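Local atomic coordinates of transcriptional regulator URE2 (Saccharomyces cerevisiae, PDB entry 1K0D), a protein that represses genes of nitrogen catabolism by holding phosphorylated GATA activators in the cytoplasm, and has glutathione peroxidase activity. Residues B[50-55]-B[69-74]; B[28-33]-B[85-90]. One frame throughout, in Å; residues are numbered along the deposited sequence.

Interaction 1: residues B[50-55]-B[69-74]. With GSH (glutathione), chain F.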
# COMPACT_ATOMS: atom_id res chain seq x y z
N LEU B 50 15.96 15.13 -2.45
CA LEU B 50 16.56 15.11 -1.13
C LEU B 50 17.89 14.37 -1.17
O LEU B 50 17.99 13.27 -1.71
CB LEU B 50 15.63 14.41 -0.13
CG LEU B 50 14.33 15.13 0.25
CD1 LEU B 50 13.53 14.27 1.22
CD2 LEU B 50 14.66 16.47 0.89
N ASP B 51 18.91 15.00 -0.60
CA ASP B 51 20.24 14.42 -0.54
C ASP B 51 20.32 13.64 0.77
O ASP B 51 20.67 14.20 1.82
CB ASP B 51 21.29 15.53 -0.54
CG ASP B 51 22.71 15.00 -0.52
OD1 ASP B 51 23.02 14.16 0.35
OD2 ASP B 51 23.52 15.44 -1.37
N PHE B 52 19.99 12.35 0.72
CA PHE B 52 20.02 11.52 1.91
C PHE B 52 21.40 11.46 2.57
O PHE B 52 21.51 11.33 3.79
CB PHE B 52 19.51 10.11 1.59
CG PHE B 52 18.01 10.03 1.44
CD1 PHE B 52 17.37 10.64 0.36
CD2 PHE B 52 17.23 9.39 2.40
CE1 PHE B 52 15.98 10.62 0.24
CE2 PHE B 52 15.83 9.36 2.29
CZ PHE B 52 15.21 9.98 1.21
N ASN B 53 22.45 11.57 1.76
CA ASN B 53 23.81 11.55 2.29
C ASN B 53 23.95 12.64 3.34
O ASN B 53 24.45 12.39 4.44
CB ASN B 53 24.82 11.80 1.17
CG ASN B 53 26.24 11.97 1.70
OD1 ASN B 53 26.78 11.08 2.34
ND2 ASN B 53 26.83 13.13 1.44
N LEU B 54 23.50 13.85 3.00
CA LEU B 54 23.55 14.98 3.92
C LEU B 54 22.45 14.86 4.97
O LEU B 54 22.33 15.70 5.86
CB LEU B 54 23.37 16.30 3.16
CG LEU B 54 24.58 16.88 2.41
CD1 LEU B 54 25.22 15.83 1.53
CD2 LEU B 54 24.12 18.08 1.59
N GLY B 55 21.65 13.81 4.84
CA GLY B 55 20.56 13.59 5.78
C GLY B 55 19.49 14.67 5.76
O GLY B 55 19.00 15.06 6.82
N ALA B 69 9.86 9.68 7.07
CA ALA B 69 11.17 10.16 6.60
C ALA B 69 11.68 9.45 5.34
O ALA B 69 12.86 9.13 5.24
CB ALA B 69 12.20 10.02 7.73
N ARG B 70 10.77 9.20 4.40
CA ARG B 70 11.12 8.55 3.14
C ARG B 70 10.49 9.31 1.99
O ARG B 70 9.67 10.21 2.20
CB ARG B 70 10.61 7.10 3.13
CG ARG B 70 11.28 6.17 4.14
CD ARG B 70 12.74 5.91 3.77
NE ARG B 70 13.41 4.98 4.68
CZ ARG B 70 13.80 5.27 5.92
NH1 ARG B 70 13.59 6.49 6.42
NH2 ARG B 70 14.39 4.35 6.67
N VAL B 71 10.89 8.97 0.77
CA VAL B 71 10.33 9.61 -0.41
C VAL B 71 9.53 8.55 -1.17
O VAL B 71 9.82 7.36 -1.08
CB VAL B 71 11.43 10.19 -1.34
CG1 VAL B 71 12.01 11.46 -0.72
CG2 VAL B 71 12.52 9.16 -1.55
N PRO B 72 8.52 8.98 -1.94
CA PRO B 72 8.12 10.37 -2.13
C PRO B 72 7.14 10.92 -1.09
O PRO B 72 6.52 10.18 -0.33
CB PRO B 72 7.49 10.35 -3.50
CG PRO B 72 6.71 9.04 -3.43
CD PRO B 72 7.72 8.09 -2.80
N ALA B 73 7.02 12.24 -1.09
CA ALA B 73 6.08 12.95 -0.24
C ALA B 73 5.65 14.08 -1.15
O ALA B 73 6.46 14.61 -1.92
CB ALA B 73 6.78 13.49 1.00
N LEU B 74 4.38 14.44 -1.10
CA LEU B 74 3.86 15.50 -1.95
C LEU B 74 3.18 16.59 -1.14
O LEU B 74 2.49 16.31 -0.17
CB LEU B 74 2.85 14.93 -2.95
CG LEU B 74 2.31 15.96 -3.93
CD1 LEU B 74 3.39 16.25 -4.97
CD2 LEU B 74 1.04 15.45 -4.60
N1 GSH F . 5.98 2.24 0.45
CA1 GSH F . 6.62 3.52 0.13
C1 GSH F . 5.94 4.27 -1.06
O11 GSH F . 5.38 3.61 -1.95
O12 GSH F . 6.00 5.58 -1.04
CB1 GSH F . 8.13 3.28 -0.16
CG1 GSH F . 9.01 4.47 0.32
CD1 GSH F . 10.51 4.16 0.02
OE1 GSH F . 11.03 3.10 0.41
N2 GSH F . 11.16 5.12 -0.66
CA2 GSH F . 12.59 4.99 -1.01
C2 GSH F . 13.45 5.82 -0.03
O2 GSH F . 13.00 6.84 0.53
CB2 GSH F . 12.84 5.51 -2.44
SG2 GSH F . 12.14 4.44 -3.75
N3 GSH F . 14.72 5.38 0.19
CA3 GSH F . 15.69 6.05 1.10
C3 GSH F . 15.86 5.25 2.39
O31 GSH F . 16.65 5.72 3.23
O32 GSH F . 15.21 4.18 2.55
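Phe-52 and Leu-50 meet the side chain of Val-71 beside the glutathione site of this thioredoxin-fold, GST-like domain. Val-71 CG1 reaches Leu-50 CD1 at 3.7 Å and also lies near the ring of Phe-52. Val-71 CG2 lies obliquely against that ring, 3.9 Å from Phe-52 CZ, and also touches the ligand. Phe-52 in turn packs on the glycyl part of glutathione, with CE2 3.5 Å from GSH CA3. Its CG stands anti to the carbonyl carbon (chi1 -76°), which carries the ring on toward Val-71.

The backbone of Val-71 grips the cysteinyl residue of the ligand with two bonds. Val-71 N donates to GSH O2 at 3.0 Å, nearly straight at 177°. GSH N2 donates to Val-71 O at 2.6 Å. The cis peptide bond before Pro-72 follows, the cis-proline loop of the thioredoxin fold. On the other side of Val-71 in sequence, the Arg-70 chain bends at chi2 and brings NE to 2.9 Å from GSH O32. Its NH1 donates to Ala-69 O at 3.0 Å, from above the carbonyl plane.

Further out, His-57 lays its ring nearly parallel to that of Phe-52. Within the 50-55 loop, Leu-54 N donates to Asp-51 OD1 at 2.7 Å, an Asx motif.

Interaction 2: residues B[28-33]-B[85-90]. With GSH (glutathione), chain F.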
# COMPACT_ATOMS: atom_id res chain seq x y z
N ALA B 28 14.83 7.07 -7.33
CA ALA B 28 13.74 6.47 -6.56
C ALA B 28 12.55 6.16 -7.46
O ALA B 28 11.82 7.07 -7.87
CB ALA B 28 13.32 7.43 -5.44
N PRO B 29 12.34 4.88 -7.80
CA PRO B 29 11.23 4.45 -8.66
C PRO B 29 9.88 4.95 -8.16
O PRO B 29 9.02 5.34 -8.96
CB PRO B 29 11.35 2.93 -8.63
CG PRO B 29 12.83 2.71 -8.52
CD PRO B 29 13.22 3.74 -7.47
N ASN B 30 9.69 4.94 -6.84
CA ASN B 30 8.43 5.42 -6.28
C ASN B 30 8.25 6.91 -6.53
O ASN B 30 7.13 7.40 -6.61
CB ASN B 30 8.37 5.13 -4.78
CG ASN B 30 8.03 3.69 -4.49
OD1 ASN B 30 7.11 3.13 -5.08
ND2 ASN B 30 8.78 3.08 -3.57
N GLY B 31 9.37 7.62 -6.66
CA GLY B 31 9.29 9.04 -6.93
C GLY B 31 8.79 9.25 -8.34
O GLY B 31 7.88 10.06 -8.57
N PHE B 32 9.37 8.53 -9.29
CA PHE B 32 8.95 8.64 -10.68
C PHE B 32 7.52 8.16 -10.88
O PHE B 32 6.85 8.58 -11.82
CB PHE B 32 9.91 7.87 -11.60
CG PHE B 32 11.29 8.48 -11.68
CD1 PHE B 32 12.22 8.27 -10.67
CD2 PHE B 32 11.63 9.32 -12.74
CE1 PHE B 32 13.48 8.87 -10.71
CE2 PHE B 32 12.88 9.93 -12.80
CZ PHE B 32 13.81 9.71 -11.78
N LYS B 33 7.05 7.27 -10.00
CA LYS B 33 5.69 6.77 -10.10
C LYS B 33 4.72 7.93 -9.89
O LYS B 33 3.70 8.02 -10.56
CB LYS B 33 5.41 5.70 -9.04
CG LYS B 33 4.01 5.11 -9.14
CD LYS B 33 3.57 4.43 -7.85
CE LYS B 33 4.52 3.34 -7.43
NZ LYS B 33 4.10 2.75 -6.12
N TRP B 85 1.99 11.44 1.97
CA TRP B 85 3.16 10.58 1.83
C TRP B 85 2.68 9.18 1.49
O TRP B 85 1.51 8.86 1.69
CB TRP B 85 4.00 10.61 3.12
CG TRP B 85 3.20 10.44 4.37
CD1 TRP B 85 2.32 11.34 4.90
CD2 TRP B 85 3.20 9.31 5.23
NE1 TRP B 85 1.77 10.83 6.05
CE2 TRP B 85 2.29 9.59 6.28
CE3 TRP B 85 3.88 8.09 5.23
CZ2 TRP B 85 2.05 8.68 7.32
CZ3 TRP B 85 3.64 7.18 6.26
CH2 TRP B 85 2.73 7.49 7.29
N GLU B 86 3.58 8.34 0.97
CA GLU B 86 3.28 6.98 0.49
C GLU B 86 2.78 7.18 -0.94
O GLU B 86 1.74 7.80 -1.16
CB GLU B 86 2.21 6.29 1.33
CG GLU B 86 2.72 5.70 2.66
CD GLU B 86 3.72 4.57 2.46
OE1 GLU B 86 4.68 4.49 3.26
OE2 GLU B 86 3.56 3.75 1.53
N SER B 87 3.53 6.66 -1.92
CA SER B 87 3.17 6.80 -3.32
C SER B 87 1.74 6.34 -3.64
O SER B 87 1.06 6.93 -4.50
CB SER B 87 4.17 6.04 -4.19
OG SER B 87 4.19 4.66 -3.88
N GLY B 88 1.29 5.29 -2.97
CA GLY B 88 -0.05 4.78 -3.19
C GLY B 88 -1.11 5.78 -2.77
O GLY B 88 -2.13 5.95 -3.45
N ALA B 89 -0.88 6.46 -1.66
CA ALA B 89 -1.84 7.45 -1.17
C ALA B 89 -1.77 8.70 -2.06
O ALA B 89 -2.79 9.35 -2.30
CB ALA B 89 -1.55 7.82 0.30
N ILE B 90 -0.58 9.03 -2.53
CA ILE B 90 -0.42 10.19 -3.39
C ILE B 90 -1.22 9.99 -4.69
O ILE B 90 -1.93 10.89 -5.14
CB ILE B 90 1.08 10.47 -3.71
CG1 ILE B 90 1.80 10.93 -2.44
CG2 ILE B 90 1.21 11.55 -4.78
CD1 ILE B 90 3.30 11.07 -2.60
N1 GSH F . 5.98 2.24 0.45
CA1 GSH F . 6.62 3.52 0.13
C1 GSH F . 5.94 4.27 -1.06
O11 GSH F . 5.38 3.61 -1.95
O12 GSH F . 6.00 5.58 -1.04
CB1 GSH F . 8.13 3.28 -0.16
CG1 GSH F . 9.01 4.47 0.32
CD1 GSH F . 10.51 4.16 0.02
OE1 GSH F . 11.03 3.10 0.41
N2 GSH F . 11.16 5.12 -0.66
CA2 GSH F . 12.59 4.99 -1.01
C2 GSH F . 13.45 5.82 -0.03
O2 GSH F . 13.00 6.84 0.53
CB2 GSH F . 12.84 5.51 -2.44
SG2 GSH F . 12.14 4.44 -3.75
N3 GSH F . 14.72 5.38 0.19
CA3 GSH F . 15.69 6.05 1.10
C3 GSH F . 15.86 5.25 2.39
O31 GSH F . 16.65 5.72 3.23
O32 GSH F . 15.21 4.18 2.55
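Lys-33 and Ser-87 meet where two helices of the thioredoxin-like GST domain begin, at the site for the gamma-glutamyl end of glutathione. Lys-33 comes from the helix that starts at Pro-29, Ser-87 from the one that starts at its own position. The lysine leaves with CG anti to the backbone N (chi1 -178°). A bend at chi3 (-57°) then brings the ammonium group to the serine hydroxyl, and NZ donates to Ser-87 OG at 2.9 Å. The same NZ makes a weak bond to Asn-30 OD1, one helical turn back. Asn-30 has its oxygen on the lysine side, while its ND2 faces the ligand, 3.5 Å from GSH CB1.

Ser-87 OG takes the lysine bond and is modelled as a donor to GSH O11 at 2.5 Å, a length so short that it is doubtful. Ser-87 N donates to the other carboxylate oxygen, GSH O12, at 2.8 Å. This backbone N holds the carboxylate at the start of helix 87-102, and the hydroxyl lies beside it. The helix end and the nearby lysine probably favour its negative charge.

Across the dimer interface, Ser-127 of the second subunit makes a weak bond to Glu-86 OE2. The same OE2 accepts from the ligand amine, GSH N1, at 3.1 Å.

In the fold
Both interactions belong to the N-terminal, thioredoxin-like domain, and their centres are about 12 Å apart. Along the chain the order is 28-33, 50-55, 69-74, 85-90, so the two segments of interaction 1 fall between those of interaction 2. Interaction 1 joins the loop after strand 45-49 to the entry of strand 73-76. Interaction 2 brings together the starts of helices 29-40 and 87-102. They meet at Pro-72, which packs on Asn-30 and Ser-87, and at Ile-90, which lies against Leu-74. One glutathione spans both: interaction 1 bonds its cysteinyl backbone and packs on the glycyl part, while interaction 2 bonds the gamma-glutamyl end and also lines the cysteinyl side chain.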